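PDB 6OTU: glucose-6-phosphate isomerase from Chlamydia trachomatis D/UW-3/CX, which catalyses the reversible isomerization of glucose 6-phosphate to fructose 6-phosphate, an aldose-ketose interconversion of sugar metabolism. Local coordinates for residues 108-113 with 125-130; 271-276 with 291-296; 298-303 with 472-477. All blocks are in the same frame, centred on the assembly; numbering follows the deposited sequence.

Interaction 1 of 3, residues 108-113 with 125-130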
loop_
_atom_site.group_PDB
_atom_site.type_symbol
_atom_site.label_atom_id
_atom_site.label_comp_id
_atom_site.label_asym_id
_atom_site.label_seq_id
_atom_site.Cartn_x
_atom_site.Cartn_y
_atom_site.Cartn_z
ATOM N N HIS A 108 1.801 13.397 22.555
ATOM C CA HIS A 108 0.649 13.500 21.663
ATOM C C HIS A 108 -0.676 13.258 22.401
ATOM O O HIS A 108 -1.690 13.865 22.037
ATOM C CB HIS A 108 0.804 12.551 20.474
ATOM C CG HIS A 108 1.153 11.148 20.858
ATOM N ND1 HIS A 108 2.428 10.771 21.224
ATOM C CD2 HIS A 108 0.395 10.029 20.927
ATOM C CE1 HIS A 108 2.437 9.480 21.503
ATOM N NE2 HIS A 108 1.214 9.009 21.341
ATOM N N THR A 109 -0.689 12.433 23.465
ATOM C CA THR A 109 -1.932 12.266 24.229
ATOM C C THR A 109 -2.396 13.578 24.868
ATOM O O THR A 109 -3.603 13.804 25.029
ATOM C CB THR A 109 -1.789 11.185 25.316
ATOM O OG1 THR A 109 -0.698 11.486 26.191
ATOM C CG2 THR A 109 -1.588 9.801 24.699
ATOM N N ALA A 110 -1.462 14.453 25.240
ATOM C CA ALA A 110 -1.857 15.697 25.879
ATOM C C ALA A 110 -2.535 16.663 24.902
ATOM O O ALA A 110 -3.237 17.580 25.350
ATOM C CB ALA A 110 -0.642 16.345 26.544
ATOM N N THR A 111 -2.377 16.467 23.585
ATOM C CA THR A 111 -3.046 17.348 22.627
ATOM C C THR A 111 -4.554 17.134 22.571
ATOM O O THR A 111 -5.260 17.987 22.017
ATOM C CB THR A 111 -2.472 17.183 21.217
ATOM O OG1 THR A 111 -2.746 15.866 20.726
ATOM C CG2 THR A 111 -0.981 17.415 21.224
ATOM N N ARG A 112 -5.065 16.021 23.124
ATOM C CA ARG A 112 -6.502 15.816 23.258
ATOM C C ARG A 112 -6.957 15.587 24.696
ATOM O O ARG A 112 -8.171 15.541 24.940
ATOM C CB ARG A 112 -6.973 14.635 22.379
ATOM C CG ARG A 112 -6.370 13.250 22.720
ATOM C CD ARG A 112 -5.110 12.951 21.876
ATOM N NE ARG A 112 -4.750 11.532 21.898
ATOM C CZ ARG A 112 -3.979 10.922 20.995
ATOM N NH1 ARG A 112 -3.443 11.595 19.973
ATOM N NH2 ARG A 112 -3.720 9.624 21.126
ATOM N N ALA A 113 -6.028 15.448 25.648
ATOM C CA ALA A 113 -6.406 15.168 27.033
ATOM C C ALA A 113 -7.346 16.234 27.598
ATOM O O ALA A 113 -8.148 15.945 28.497
ATOM C CB ALA A 113 -5.146 15.037 27.901
ATOM N N ALA A 125 0.843 19.035 31.397
ATOM C CA ALA A 125 -0.170 20.061 31.614
ATOM C C ALA A 125 0.032 21.248 30.682
ATOM O O ALA A 125 -0.943 21.843 30.207
ATOM C CB ALA A 125 -0.152 20.529 33.070
ATOM N N ALA A 126 1.286 21.627 30.429
ATOM C CA ALA A 126 1.537 22.763 29.544
ATOM C C ALA A 126 1.079 22.453 28.129
ATOM O O ALA A 126 0.456 23.297 27.472
ATOM C CB ALA A 126 3.020 23.144 29.569
ATOM N N ILE A 127 1.362 21.240 27.648
ATOM C CA ILE A 127 0.911 20.847 26.314
ATOM C C ILE A 127 -0.612 20.816 26.258
ATOM O O ILE A 127 -1.221 21.185 25.246
ATOM C CB ILE A 127 1.510 19.482 25.914
ATOM C CG1 ILE A 127 3.035 19.563 25.765
ATOM C CG2 ILE A 127 0.815 18.934 24.649
ATOM C CD1 ILE A 127 3.516 20.221 24.484
ATOM N N ALA A 128 -1.251 20.360 27.332
ATOM C CA ALA A 128 -2.706 20.286 27.311
ATOM C C ALA A 128 -3.321 21.679 27.250
ATOM O O ALA A 128 -4.262 21.911 26.481
ATOM C CB ALA A 128 -3.230 19.513 28.524
ATOM N N ARG A 129 -2.804 22.628 28.033
ATOM C CA ARG A 129 -3.451 23.928 27.987
ATOM C C ARG A 129 -3.107 24.677 26.712
ATOM O O ARG A 129 -3.950 25.412 26.193
ATOM C CB ARG A 129 -3.117 24.796 29.201
ATOM C CG ARG A 129 -4.270 25.773 29.398
ATOM C CD ARG A 129 -3.973 27.056 30.135
ATOM N NE ARG A 129 -2.924 26.916 31.125
ATOM C CZ ARG A 129 -1.711 27.419 30.978
ATOM N NH1 ARG A 129 -0.820 27.257 31.937
ATOM N NH2 ARG A 129 -1.391 28.089 29.877
ATOM N N HIS A 130 -1.910 24.480 26.165
ATOM C CA HIS A 130 -1.608 25.132 24.895
ATOM C C HIS A 130 -2.438 24.549 23.759
ATOM O O HIS A 130 -2.878 25.285 22.868
ATOM C CB HIS A 130 -0.120 25.042 24.607
ATOM C CG HIS A 130 0.701 25.875 25.532
ATOM N ND1 HIS A 130 1.903 25.449 26.054
ATOM C CD2 HIS A 130 0.471 27.099 26.061
ATOM C CE1 HIS A 130 2.386 26.382 26.854
ATOM N NE2 HIS A 130 1.536 27.394 26.873
#
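A single turn of weakly bonded helix at 110-113 packs A110 and T111 against I127 and A128 of the long helix 122-148, which leads into strand 151-155 of the parallel sheet in this SIS-type isomerase fold. The backbones come very close: the CA atoms of A110 and A128 are 4.9 Å apart, a spacing that alanine, with its single methyl, makes possible on both sides. The apolar part of the contact is methyl on methyl. A110 CB points at the long helix and meets I127 CG2 at 3.5 Å. The isoleucine offers this branch because CG1 lies anti to its own carbonyl carbon (chi1 -65°), which sends the longer arm away and leaves the short CG2 to face the turn. T111 runs beside I127, both pointing the same way, and its CG2 adds a looser contact of 4.2 Å to I127 CG2. The polar part centres on a backbone oxygen: A110 O receives a CA-H...O contact from A128 CA at 3.4 Å, with an angle of 147° at the hydrogen. Threonine suits position 111 because its two branches do different work. While the methyl serves the packing, the hydroxyl OG1 turns back and donates to H108 O, lying in the carbonyl plane at a C=O...donor angle of 149°, and it probably also hydrogen-bonds T273 OG1. On the side of the turn turned from the long helix, R112 makes buried salt bridges to D301 and E477, and the H108 ring stacks with F270. The carbonyl of H108 is thus gripped twice by one residue, by T111 OG1 at 2.6 Å and by T111 N at 3.1 Å.

Interaction 2 of 3, residues 271-276 with 291-296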
loop_
_atom_site.group_PDB
_atom_site.type_symbol
_atom_site.label_atom_id
_atom_site.label_comp_id
_atom_site.label_asym_id
_atom_site.label_seq_id
_atom_site.Cartn_x
_atom_site.Cartn_y
_atom_site.Cartn_z
ATOM N N SER A 271 0.841 13.240 15.217
ATOM C CA SER A 271 0.427 14.636 15.317
ATOM C C SER A 271 -0.948 14.927 14.711
ATOM O O SER A 271 -1.372 16.091 14.701
ATOM C CB SER A 271 1.491 15.535 14.674
ATOM O OG SER A 271 1.496 15.380 13.272
ATOM N N ALA A 272 -1.662 13.907 14.223
ATOM C CA ALA A 272 -2.952 14.147 13.579
ATOM C C ALA A 272 -3.971 14.787 14.525
ATOM O O ALA A 272 -4.865 15.496 14.059
ATOM C CB ALA A 272 -3.512 12.843 13.007
ATOM N N THR A 273 -3.863 14.565 15.841
ATOM C CA THR A 273 -4.774 15.213 16.787
ATOM C C THR A 273 -4.314 16.606 17.214
ATOM O O THR A 273 -5.025 17.266 17.984
ATOM C CB THR A 273 -4.964 14.374 18.053
ATOM O OG1 THR A 273 -3.701 14.219 18.716
ATOM C CG2 THR A 273 -5.571 13.018 17.742
ATOM N N SER A 274 -3.138 17.051 16.769
ATOM C CA SER A 274 -2.688 18.409 17.021
ATOM C C SER A 274 -3.220 19.306 15.901
ATOM O O SER A 274 -4.065 18.898 15.098
ATOM C CB SER A 274 -1.162 18.469 17.123
ATOM O OG SER A 274 -0.549 18.283 15.859
ATOM N N MET A 275 -2.719 20.540 15.818
ATOM C CA MET A 275 -3.125 21.403 14.719
ATOM C C MET A 275 -2.658 20.892 13.353
ATOM O O MET A 275 -3.136 21.402 12.331
ATOM C CB MET A 275 -2.610 22.818 14.959
ATOM C CG MET A 275 -3.150 23.470 16.241
ATOM S SD MET A 275 -4.961 23.475 16.374
ATOM C CE MET A 275 -5.369 24.291 14.856
ATOM N N VAL A 276 -1.740 19.914 13.312
ATOM C CA VAL A 276 -1.362 19.273 12.054
ATOM C C VAL A 276 -2.594 18.709 11.345
ATOM O O VAL A 276 -2.757 18.865 10.124
ATOM C CB VAL A 276 -0.308 18.180 12.308
ATOM C CG1 VAL A 276 -0.062 17.351 11.030
ATOM C CG2 VAL A 276 0.972 18.801 12.815
ATOM N N ILE A 291 -13.489 18.385 17.314
ATOM C CA ILE A 291 -13.591 18.098 18.743
ATOM C C ILE A 291 -14.095 16.670 18.981
ATOM O O ILE A 291 -13.622 15.968 19.890
ATOM C CB ILE A 291 -14.486 19.151 19.424
ATOM C CG1 ILE A 291 -13.843 20.541 19.319
ATOM C CG2 ILE A 291 -14.774 18.765 20.876
ATOM C CD1 ILE A 291 -12.422 20.566 19.792
ATOM N N GLU A 292 -15.072 16.218 18.186
ATOM C CA GLU A 292 -15.545 14.843 18.317
ATOM C C GLU A 292 -14.421 13.859 18.041
ATOM O O GLU A 292 -14.289 12.841 18.734
ATOM C CB GLU A 292 -16.711 14.584 17.369
ATOM C CG GLU A 292 -17.931 15.405 17.668
ATOM C CD GLU A 292 -19.049 15.130 16.691
ATOM O OE1 GLU A 292 -20.111 15.784 16.810
ATOM O OE2 GLU A 292 -18.862 14.261 15.803
ATOM N N PHE A 293 -13.612 14.148 17.017
ATOM C CA PHE A 293 -12.415 13.366 16.727
ATOM C C PHE A 293 -11.469 13.327 17.928
ATOM O O PHE A 293 -10.929 12.264 18.262
ATOM C CB PHE A 293 -11.745 13.977 15.493
ATOM C CG PHE A 293 -10.326 13.540 15.244
ATOM C CD1 PHE A 293 -10.030 12.230 14.899
ATOM C CD2 PHE A 293 -9.299 14.472 15.271
ATOM C CE1 PHE A 293 -8.716 11.836 14.607
ATOM C CE2 PHE A 293 -7.993 14.098 15.006
ATOM C CZ PHE A 293 -7.695 12.766 14.666
ATOM N N LEU A 294 -11.262 14.479 18.593
ATOM C CA LEU A 294 -10.412 14.517 19.784
ATOM C C LEU A 294 -11.015 13.710 20.929
ATOM O O LEU A 294 -10.286 13.014 21.649
ATOM C CB LEU A 294 -10.165 15.965 20.248
ATOM C CG LEU A 294 -9.359 16.942 19.380
ATOM C CD1 LEU A 294 -8.969 18.238 20.141
ATOM C CD2 LEU A 294 -8.131 16.267 18.739
ATOM N N GLN A 295 -12.335 13.805 21.135
ATOM C CA GLN A 295 -12.953 13.041 22.217
ATOM C C GLN A 295 -12.783 11.540 22.004
ATOM O O GLN A 295 -12.546 10.796 22.962
ATOM C CB GLN A 295 -14.428 13.413 22.351
ATOM C CG GLN A 295 -14.628 14.839 22.858
ATOM C CD GLN A 295 -16.074 15.302 22.783
ATOM O OE1 GLN A 295 -16.782 15.044 21.804
ATOM N NE2 GLN A 295 -16.520 15.999 23.823
ATOM N N GLY A 296 -12.849 11.078 20.749
ATOM C CA GLY A 296 -12.647 9.657 20.488
ATOM C C GLY A 296 -11.244 9.191 20.832
ATOM O O GLY A 296 -11.056 8.125 21.422
#
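T273 and F293 set their side chains across each other at about a right angle, where a type I beta turn, S271 to S274, leads into helix 275-285 and rests against the buried side of helix 287-303. T273 CG2 reaches F293 CZ at 3.7 Å, coming obliquely to the ring. A272 approaches the same ring differently: its carbonyl oxygen sits at the edge, near the ring plane, 3.6 Å from CE2, where the slightly positive ring hydrogens suit an oxygen. F293 can meet both because CG is anti to the backbone N (chi1 165°), which carries the ring out toward the turn. The large ring suits this buried place, since L473, M167 and M171 also touch it. L294, the next residue along the helix, works by one branch. CD2 lies alongside T273, 3.8 Å from its CB and 3.3 Å from its carbonyl O, so that the threonine is flanked by both a leucine methyl and an aromatic ring. The turn that presents these atoms is fixed by S274, the N-cap of helix 275-285, where a short hydroxyl is ideal. Its OG donates on a lone pair of S271 O at 2.6 Å, and the same OG accepts from V276 N at 3.3 Å, with an N-H...O angle of 161°.

Interaction 3 of 3, residues 298-303 with 472-477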
loop_
_atom_site.group_PDB
_atom_site.type_symbol
_atom_site.label_atom_id
_atom_site.label_comp_id
_atom_site.label_asym_id
_atom_site.label_seq_id
_atom_site.Cartn_x
_atom_site.Cartn_y
_atom_site.Cartn_z
ATOM N N ALA A 298 -9.133 10.790 23.021
ATOM C CA ALA A 298 -8.942 10.888 24.471
ATOM C C ALA A 298 -9.585 9.718 25.213
ATOM O O ALA A 298 -9.064 9.267 26.243
ATOM C CB ALA A 298 -9.503 12.208 24.983
ATOM N N ALA A 299 -10.703 9.204 24.701
ATOM C CA ALA A 299 -11.361 8.083 25.359
ATOM C C ALA A 299 -10.495 6.826 25.315
ATOM O O ALA A 299 -10.502 6.035 26.265
ATOM C CB ALA A 299 -12.729 7.836 24.723
ATOM N N ILE A 300 -9.748 6.620 24.222
ATOM C CA ILE A 300 -8.860 5.460 24.139
ATOM C C ILE A 300 -7.605 5.677 24.984
ATOM O O ILE A 300 -7.126 4.744 25.646
ATOM C CB ILE A 300 -8.513 5.123 22.666
ATOM C CG1 ILE A 300 -9.713 4.490 21.931
ATOM C CG2 ILE A 300 -7.334 4.164 22.583
ATOM C CD1 ILE A 300 -10.264 3.218 22.575
ATOM N N ASP A 301 -7.051 6.900 24.976
ATOM C CA ASP A 301 -5.982 7.240 25.916
ATOM C C ASP A 301 -6.331 6.799 27.333
ATOM O O ASP A 301 -5.507 6.200 28.029
ATOM C CB ASP A 301 -5.705 8.745 25.906
ATOM C CG ASP A 301 -5.224 9.258 24.552
ATOM O OD1 ASP A 301 -4.865 8.434 23.678
ATOM O OD2 ASP A 301 -5.235 10.494 24.363
ATOM N N ALA A 302 -7.550 7.104 27.787
ATOM C CA ALA A 302 -7.918 6.703 29.139
ATOM C C ALA A 302 -8.066 5.188 29.240
ATOM O O ALA A 302 -7.654 4.581 30.236
ATOM C CB ALA A 302 -9.204 7.409 29.566
ATOM N N HIS A 303 -8.618 4.560 28.201
ATOM C CA HIS A 303 -8.875 3.125 28.245
ATOM C C HIS A 303 -7.582 2.317 28.236
ATOM O O HIS A 303 -7.544 1.215 28.800
ATOM C CB HIS A 303 -9.778 2.736 27.073
ATOM C CG HIS A 303 -9.804 1.265 26.773
ATOM N ND1 HIS A 303 -10.602 0.376 27.462
ATOM C CD2 HIS A 303 -9.152 0.538 25.836
ATOM C CE1 HIS A 303 -10.421 -0.839 26.973
ATOM N NE2 HIS A 303 -9.542 -0.767 25.989
ATOM N N LEU A 472 -9.922 4.901 16.696
ATOM C CA LEU A 472 -9.107 3.980 15.910
ATOM C C LEU A 472 -7.681 4.486 15.778
ATOM O O LEU A 472 -6.723 3.708 15.865
ATOM C CB LEU A 472 -9.714 3.787 14.523
ATOM C CG LEU A 472 -10.567 2.551 14.250
ATOM C CD1 LEU A 472 -11.202 2.681 12.879
ATOM C CD2 LEU A 472 -9.736 1.278 14.342
ATOM N N LEU A 473 -7.522 5.790 15.545
ATOM C CA LEU A 473 -6.188 6.368 15.488
ATOM C C LEU A 473 -5.449 6.138 16.798
ATOM O O LEU A 473 -4.345 5.583 16.804
ATOM C CB LEU A 473 -6.272 7.857 15.164
ATOM C CG LEU A 473 -4.946 8.609 15.077
ATOM C CD1 LEU A 473 -4.221 8.206 13.807
ATOM C CD2 LEU A 473 -5.209 10.087 15.067
ATOM N N ALA A 474 -6.067 6.522 17.928
ATOM C CA ALA A 474 -5.388 6.387 19.212
ATOM C C ALA A 474 -5.113 4.921 19.535
ATOM O O ALA A 474 -4.079 4.593 20.130
ATOM C CB ALA A 474 -6.220 7.039 20.335
ATOM N N PHE A 475 -6.029 4.039 19.143
ATOM C CA PHE A 475 -5.844 2.607 19.318
ATOM C C PHE A 475 -4.510 2.136 18.764
ATOM O O PHE A 475 -3.762 1.423 19.438
ATOM C CB PHE A 475 -6.984 1.876 18.631
ATOM C CG PHE A 475 -6.797 0.408 18.557
ATOM C CD1 PHE A 475 -6.997 -0.384 19.680
ATOM C CD2 PHE A 475 -6.468 -0.201 17.353
ATOM C CE1 PHE A 475 -6.851 -1.770 19.610
ATOM C CE2 PHE A 475 -6.316 -1.580 17.272
ATOM C CZ PHE A 475 -6.518 -2.368 18.397
ATOM N N TYR A 476 -4.206 2.515 17.520
ATOM C CA TYR A 476 -2.985 2.043 16.886
ATOM C C TYR A 476 -1.767 2.772 17.434
ATOM O O TYR A 476 -0.697 2.169 17.580
ATOM C CB TYR A 476 -3.089 2.191 15.363
ATOM C CG TYR A 476 -3.677 0.959 14.709
ATOM C CD1 TYR A 476 -2.907 -0.186 14.551
ATOM C CD2 TYR A 476 -5.018 0.919 14.293
ATOM C CE1 TYR A 476 -3.435 -1.329 13.975
ATOM C CE2 TYR A 476 -5.558 -0.225 13.721
ATOM C CZ TYR A 476 -4.757 -1.348 13.561
ATOM O OH TYR A 476 -5.241 -2.505 12.981
ATOM N N GLU A 477 -1.908 4.061 17.756
ATOM C CA GLU A 477 -0.813 4.772 18.413
ATOM C C GLU A 477 -0.380 4.034 19.672
ATOM O O GLU A 477 0.812 3.814 19.892
ATOM C CB GLU A 477 -1.215 6.217 18.741
ATOM C CG GLU A 477 -1.425 7.075 17.494
ATOM C CD GLU A 477 -1.760 8.524 17.804
ATOM O OE1 GLU A 477 -2.055 8.850 18.986
ATOM O OE2 GLU A 477 -1.707 9.349 16.860
#
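Apolar packing dominates where I300 meets A474 and the start of the next residue, F475. I300 CB touches A474 CB at 3.8 Å, and its CG2 rests at the same distance from that methyl and also comes within 3.7 Å of F475 N on the backbone. This branch reaches the other helix because it is anti to the isoleucine's backbone N, with CG1 placed beside that nitrogen (chi1 -73°). The F475 ring turns off instead, toward L313, P314 and S317 of helix 313-327.

The motif is a pair of helices running roughly the same way, crossing at -35° with their segment axes 8.3 Å apart; a branched isoleucine set against a small alanine permits this closeness. Helix 466-487 follows strand 456-461 of the mixed sheet, so the pair lays helix 287-303 beside that part of the fold.

Polar groups lie along one margin. D301 OD1 passes 3.9 Å from A474 CB, and this oxygen is hydrogen-bonded to H478 NE2, one helical turn beyond A474. The carboxylates of D301 and E477 are both buried, their like charges probably balanced by the arginine they share, R112, with D301 OD1 5.5 Å from E477 OE1.

In the fold
Along the chain the three contacts come in series, each closing before the next opens, yet they gather in one buried region, with centres 11 to 14 Å apart. Interactions 2 and 3 both use helix 287-303, first on its 291-296 part and then at its C-terminal end. Interaction 1 reaches both: R112 NH1 lies 2.9 Å from T273 OG1, a probable hydrogen bond, and R112 O packs on A298 CB. Interactions 2 and 3 also meet through L473, which packs on A272 and T273. Together the three contacts join the surroundings of the parallel sheet to those of the mixed sheet.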